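Local structure of OxyA protein (Actinoplanes teichomyceticus, 5HH3) at residues D241-A244 / R245-A249; I381-P385 / P386-V390. The protein probably acts as a haem-dependent cytochrome P450 that couples phenolic side chains, cyclising the peptide precursor of a glycopeptide antibiotic. One frame throughout, in Å; residues are numbered along the deposited sequence.

Contact 1. Residues D241-A244 / R245-A249; sequences DQVA and RFLAA. With HEM (protoporphyrin IX containing Fe), chain G; ACT (acetate ion), chain O.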
loop_
_atom_site.group_PDB
_atom_site.type_symbol
_atom_site.label_atom_id
_atom_site.label_comp_id
_atom_site.label_asym_id
_atom_site.label_seq_id
_atom_site.Cartn_x
_atom_site.Cartn_y
_atom_site.Cartn_z
ATOM N N ASP B 241 4.650 2.939 21.185
ATOM C CA ASP B 241 3.858 1.842 20.605
ATOM C C ASP B 241 4.559 0.496 20.696
ATOM O O ASP B 241 3.952 -0.488 21.161
ATOM C CB ASP B 241 3.479 2.122 19.140
ATOM C CG ASP B 241 2.528 1.079 18.584
ATOM O OD1 ASP B 241 1.325 1.201 18.833
ATOM O OD2 ASP B 241 2.983 0.120 17.929
ATOM N N GLN B 242 5.826 0.474 20.285
ATOM C CA GLN B 242 6.677 -0.718 20.368
ATOM C C GLN B 242 6.761 -1.238 21.807
ATOM O O GLN B 242 6.602 -2.435 22.053
ATOM C CB GLN B 242 8.095 -0.432 19.862
ATOM C CG GLN B 242 8.241 -0.211 18.363
ATOM C CD GLN B 242 8.688 -1.460 17.603
ATOM O OE1 GLN B 242 8.335 -2.624 17.937
ATOM N NE2 GLN B 242 9.457 -1.232 16.556
ATOM N N VAL B 243 6.982 -0.320 22.749
ATOM C CA VAL B 243 7.143 -0.686 24.143
ATOM C C VAL B 243 5.818 -1.187 24.731
ATOM O O VAL B 243 5.809 -2.186 25.421
ATOM C CB VAL B 243 7.701 0.479 24.973
ATOM C CG1 VAL B 243 7.626 0.192 26.476
ATOM C CG2 VAL B 243 9.136 0.783 24.538
ATOM N N ALA B 244 4.722 -0.473 24.481
ATOM C CA ALA B 244 3.409 -0.889 24.960
ATOM C C ALA B 244 3.001 -2.264 24.437
ATOM O O ALA B 244 2.518 -3.106 25.215
ATOM C CB ALA B 244 2.353 0.138 24.596
ATOM N N ARG B 245 3.205 -2.511 23.137
ATOM C CA ARG B 245 2.832 -3.796 22.540
ATOM C C ARG B 245 3.634 -4.949 23.113
ATOM O O ARG B 245 3.081 -6.020 23.365
ATOM C CB ARG B 245 2.934 -3.768 21.005
ATOM C CG ARG B 245 1.791 -2.977 20.356
ATOM C CD ARG B 245 1.791 -3.041 18.828
ATOM N NE ARG B 245 3.062 -2.657 18.240
ATOM C CZ ARG B 245 4.055 -3.470 17.885
ATOM N NH1 ARG B 245 4.010 -4.808 18.041
ATOM N NH2 ARG B 245 5.147 -2.921 17.378
ATOM N N PHE B 246 4.930 -4.731 23.321
ATOM C CA PHE B 246 5.789 -5.728 23.959
ATOM C C PHE B 246 5.376 -6.060 25.408
ATOM O O PHE B 246 5.359 -7.220 25.789
ATOM C CB PHE B 246 7.239 -5.274 23.943
ATOM C CG PHE B 246 8.188 -6.319 24.412
ATOM C CD1 PHE B 246 8.476 -6.461 25.767
ATOM C CD2 PHE B 246 8.783 -7.188 23.503
ATOM C CE1 PHE B 246 9.342 -7.442 26.204
ATOM C CE2 PHE B 246 9.631 -8.193 23.936
ATOM C CZ PHE B 246 9.937 -8.301 25.279
ATOM N N LEU B 247 5.104 -5.034 26.213
ATOM C CA LEU B 247 4.706 -5.242 27.608
ATOM C C LEU B 247 3.364 -5.982 27.704
ATOM O O LEU B 247 3.196 -6.832 28.571
ATOM C CB LEU B 247 4.643 -3.911 28.372
ATOM C CG LEU B 247 5.977 -3.213 28.656
ATOM C CD1 LEU B 247 5.725 -1.860 29.314
ATOM C CD2 LEU B 247 6.885 -4.078 29.514
ATOM N N ALA B 248 2.434 -5.683 26.793
ATOM C CA ALA B 248 1.162 -6.419 26.731
ATOM C C ALA B 248 1.407 -7.888 26.371
ATOM O O ALA B 248 0.846 -8.767 27.017
ATOM C CB ALA B 248 0.181 -5.766 25.760
ATOM N N ALA B 249 2.260 -8.150 25.379
ATOM C CA ALA B 249 2.584 -9.537 25.013
ATOM C C ALA B 249 3.385 -10.258 26.105
ATOM O O ALA B 249 3.208 -11.465 26.313
ATOM C CB ALA B 249 3.309 -9.607 23.681
HETATM C CHA HEM G . 14.677 0.780 14.293
HETATM C CHB HEM G . 13.700 3.795 17.966
HETATM C CHC HEM G . 11.765 0.089 20.456
HETATM C CHD HEM G . 12.822 -2.893 16.819
HETATM C C1A HEM G . 14.545 1.909 15.067
HETATM C C2A HEM G . 14.880 3.220 14.628
HETATM C C3A HEM G . 14.618 4.066 15.663
HETATM C C4A HEM G . 14.113 3.288 16.743
HETATM C CMA HEM G . 14.800 5.563 15.666
HETATM C CAA HEM G . 15.441 3.589 13.269
HETATM C CBA HEM G . 16.965 3.485 13.322
HETATM C CGA HEM G . 17.662 3.798 12.008
HETATM O O1A HEM G . 17.080 3.703 10.900
HETATM O O2A HEM G . 18.872 4.150 12.022
HETATM C C1B HEM G . 13.066 3.052 18.981
HETATM C C2B HEM G . 12.596 3.606 20.221
HETATM C C3B HEM G . 12.043 2.568 20.939
HETATM C C4B HEM G . 12.202 1.362 20.081
HETATM C CMB HEM G . 12.693 5.051 20.662
HETATM C CAB HEM G . 11.440 2.525 22.296
HETATM C CBB HEM G . 11.421 3.506 23.204
HETATM C C1C HEM G . 11.856 -1.070 19.696
HETATM C C2C HEM G . 11.397 -2.346 20.086
HETATM C C3C HEM G . 11.695 -3.215 19.028
HETATM C C4C HEM G . 12.348 -2.428 18.016
HETATM C CMC HEM G . 10.700 -2.687 21.390
HETATM C CAC HEM G . 11.455 -4.674 18.893
HETATM C CBC HEM G . 10.942 -5.486 19.814
HETATM C C1D HEM G . 13.408 -2.079 15.851
HETATM C C2D HEM G . 13.842 -2.650 14.558
HETATM C C3D HEM G . 14.358 -1.635 13.849
HETATM C C4D HEM G . 14.229 -0.452 14.726
HETATM C CMD HEM G . 13.747 -4.072 14.051
HETATM C CAD HEM G . 14.936 -1.745 12.445
HETATM C CBD HEM G . 13.898 -1.655 11.316
HETATM C CGD HEM G . 14.571 -1.782 9.940
HETATM O O1D HEM G . 13.930 -1.696 8.877
HETATM O O2D HEM G . 15.783 -1.985 9.794
HETATM N NA HEM G . 14.091 1.961 16.370
HETATM N NB HEM G . 12.834 1.735 18.970
HETATM N NC HEM G . 12.460 -1.148 18.473
HETATM N ND HEM G . 13.691 -0.763 15.923
HETATM FE FE HEM G . 13.293 0.432 17.383
HETATM C C ACT O . 5.618 0.681 15.374
HETATM O O ACT O . 5.143 1.835 15.291
HETATM O OXT ACT O . 5.415 -0.044 16.374
HETATM C CH3 ACT O . 6.454 0.158 14.242
HETATM O O HOH W 1 11.506 0.982 16.419
#
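The guanidinium of Arg245 is met at its edge, close to its plane, by two oxygens: Asp241 OD2 and OXT of a bound acetate that probably comes from the crystallisation liquor. Arg245 NE reaches Asp241 OD2 at 2.8 Å in a nearly straight salt bridge (164° at the hydrogen). The bond lies in the guanidinium plane but strikes the aspartate from above its carboxylate plane, the two groups being turned 40° apart. With CG anti to the backbone N (chi1 -173°), the carboxylate of Asp241 runs along the helix toward Arg245. Arg245 NH2 donates to the acetate OXT at 3.1 Å. Gln242 OE1 approaches the guanidinium obliquely, 3.3 Å from Arg245 NH2. The whole Gln242 amide lies over the haem, with NE2 3.5 Å from HEM C4C. The same NE2 gives a hydrogen bond to the water that is a ligand of the iron, and a second to Asp285, so the amide is held directly beside the sixth coordination position. Val243 CG2 packs on the haem vinyl carbon CAB at 3.7 Å; its other methyl, CG1, lies alongside Leu247 CD1. Regular i to i+4 backbone bonds run from Asp241 O to Arg245 N through Ala244 O to Ala248 N. All of this belongs to the long helix 225-256, the I-helix of the P450 fold, which packs against helix 142-159 through Asp241, Val243 and Ala244 and against helix 351-368 through Val243 and Leu247; Phe246 stacks on Phe358 of the latter and also meets helix 274-282.

Contact 2. Residues I381-P385 / P386-V390; sequences IRLGP and PPFDV
The backbones of Leu383 and Val390 are paired in a single beta bridge where the two arms of the 381-390 loop come together, and here the packing is close. Gly384 N donates to Asp389 O at 2.9 Å, a bond lying in the carbonyl plane and nearly straight at 168°. The same oxygen takes a CA-H...O contact from Leu383 CA at 3.3 Å, so one carbonyl grips two consecutive residues of the other arm. On the apolar side, Ile381 CG2 meets Val390 CG1 at 3.6 Å, the two side chains crossing at a slant. Leu383 offers its CD2 branch to Val390 CG2. Leu383 CD2 also lies obliquely to the Phe388 ring, 4.2 Å from Phe388 CE1. Phe388 is buried, its ring resting on Ala249 and Trp252 of helix 225-256.

Toward the turn, direct contacts give way to water. One water bridges Gly384 O and Asp389 N; another joins Pro385 O to Asp389 OD2, donating to each at 2.7 Å. Asp389 OD2 lies 3.7 Å from Gly384 CA, its carboxylate extended away from the backbone N (chi1 177°). Three prolines in a row, with a cis peptide before Pro387, carry the chain round the bend, and Pro385 packs on Thr81 of the second subunit. This is the C-terminal hairpin loop of the P450 fold, which in P450s forms the last substrate recognition site; with Pro387 about 8 Å from the haem (nearest atoms), it probably borders the substrate here too.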
loop_
_atom_site.group_PDB
_atom_site.type_symbol
_atom_site.label_atom_id
_atom_site.label_comp_id
_atom_site.label_asym_id
_atom_site.label_seq_id
_atom_site.Cartn_x
_atom_site.Cartn_y
_atom_site.Cartn_z
ATOM N N ILE B 381 -7.639 -14.637 22.930
ATOM C CA ILE B 381 -7.130 -13.271 22.870
ATOM C C ILE B 381 -7.114 -12.823 21.412
ATOM O O ILE B 381 -6.652 -13.550 20.554
ATOM C CB ILE B 381 -5.797 -13.169 23.639
ATOM C CG1 ILE B 381 -6.149 -13.174 25.144
ATOM C CG2 ILE B 381 -5.020 -11.907 23.275
ATOM C CD1 ILE B 381 -5.066 -13.717 26.032
ATOM N N ARG B 382 -7.681 -11.647 21.149
ATOM C CA ARG B 382 -7.816 -11.111 19.797
ATOM C C ARG B 382 -6.578 -10.317 19.421
ATOM O O ARG B 382 -6.143 -9.414 20.151
ATOM C CB ARG B 382 -9.033 -10.192 19.683
ATOM C CG ARG B 382 -10.344 -10.815 20.149
ATOM C CD ARG B 382 -11.501 -10.370 19.270
ATOM N NE ARG B 382 -12.804 -10.726 19.838
ATOM C CZ ARG B 382 -13.604 -9.922 20.542
ATOM N NH1 ARG B 382 -13.274 -8.658 20.812
ATOM N NH2 ARG B 382 -14.767 -10.393 20.987
ATOM N N LEU B 383 -6.013 -10.658 18.276
ATOM C CA LEU B 383 -4.828 -10.001 17.778
ATOM C C LEU B 383 -5.214 -9.148 16.585
ATOM O O LEU B 383 -5.969 -9.599 15.720
ATOM C CB LEU B 383 -3.790 -11.043 17.373
ATOM C CG LEU B 383 -3.282 -11.924 18.512
ATOM C CD1 LEU B 383 -2.299 -12.941 17.955
ATOM C CD2 LEU B 383 -2.628 -11.082 19.596
ATOM N N GLY B 384 -4.700 -7.918 16.543
ATOM C CA GLY B 384 -4.929 -6.999 15.437
ATOM C C GLY B 384 -3.973 -7.284 14.296
ATOM O O GLY B 384 -3.201 -8.245 14.341
ATOM N N PRO B 385 -3.991 -6.435 13.263
ATOM C CA PRO B 385 -3.005 -6.567 12.201
ATOM C C PRO B 385 -1.566 -6.509 12.763
ATOM O O PRO B 385 -1.340 -5.876 13.784
ATOM C CB PRO B 385 -3.276 -5.351 11.319
ATOM C CG PRO B 385 -4.698 -5.000 11.574
ATOM C CD PRO B 385 -4.939 -5.337 13.016
ATOM N N PRO B 386 -0.609 -7.180 12.111
ATOM C CA PRO B 386 0.800 -7.059 12.454
ATOM C C PRO B 386 1.264 -5.594 12.437
ATOM O O PRO B 386 0.703 -4.830 11.688
ATOM C CB PRO B 386 1.514 -7.836 11.340
ATOM C CG PRO B 386 0.498 -8.771 10.799
ATOM C CD PRO B 386 -0.858 -8.202 11.076
ATOM N N PRO B 387 2.253 -5.195 13.239
ATOM C CA PRO B 387 3.006 -6.089 14.121
ATOM C C PRO B 387 2.277 -6.437 15.441
ATOM O O PRO B 387 1.342 -5.723 15.851
ATOM C CB PRO B 387 4.292 -5.326 14.373
ATOM C CG PRO B 387 3.919 -3.865 14.206
ATOM C CD PRO B 387 2.792 -3.820 13.219
ATOM N N PHE B 388 2.743 -7.518 16.079
ATOM C CA PHE B 388 2.121 -8.163 17.253
ATOM C C PHE B 388 1.319 -7.220 18.145
ATOM O O PHE B 388 1.885 -6.450 18.922
ATOM C CB PHE B 388 3.170 -8.865 18.130
ATOM C CG PHE B 388 2.598 -9.966 19.000
ATOM C CD1 PHE B 388 1.839 -9.692 20.115
ATOM C CD2 PHE B 388 2.822 -11.279 18.690
ATOM C CE1 PHE B 388 1.317 -10.727 20.899
ATOM C CE2 PHE B 388 2.298 -12.324 19.468
ATOM C CZ PHE B 388 1.559 -12.037 20.575
ATOM N N ASP B 389 0.008 -7.340 18.051
ATOM C CA ASP B 389 -0.894 -6.378 18.596
ATOM C C ASP B 389 -2.011 -7.064 19.385
ATOM O O ASP B 389 -3.069 -7.425 18.833
ATOM C CB ASP B 389 -1.461 -5.543 17.454
ATOM C CG ASP B 389 -2.485 -4.545 17.918
ATOM O OD1 ASP B 389 -2.462 -4.182 19.109
ATOM O OD2 ASP B 389 -3.310 -4.133 17.092
ATOM N N VAL B 390 -1.769 -7.239 20.680
ATOM C CA VAL B 390 -2.800 -7.746 21.580
ATOM C C VAL B 390 -3.821 -6.630 21.765
ATOM O O VAL B 390 -3.497 -5.586 22.314
ATOM C CB VAL B 390 -2.244 -8.167 22.949
ATOM C CG1 VAL B 390 -3.369 -8.736 23.827
ATOM C CG2 VAL B 390 -1.111 -9.171 22.783
HETATM O O HOH W 2 -0.753 -8.975 15.599
HETATM O O HOH W 3 -2.326 -3.568 14.642
#

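How the contacts relate
Contact 1 precedes contact 2 along the chain, and their centres lie 11 Å apart. The first belongs to helix 225-256, the second to the loop between strands 373-374 and 394-396, so the C-terminal part of the chain folds back on the helix that runs past the haem. They meet directly: Arg245 NH1 probably donates a hydrogen bond to Phe388 O at 2.8 Å, and Ala249 CB packs on Phe388 CE1. Arg245, salt-bridged to Asp241 next to the haem-contacting Gln242, thus ties the helix to the 386-390 arm. Through Pro387, contact 2 reaches the margin of the haem pocket.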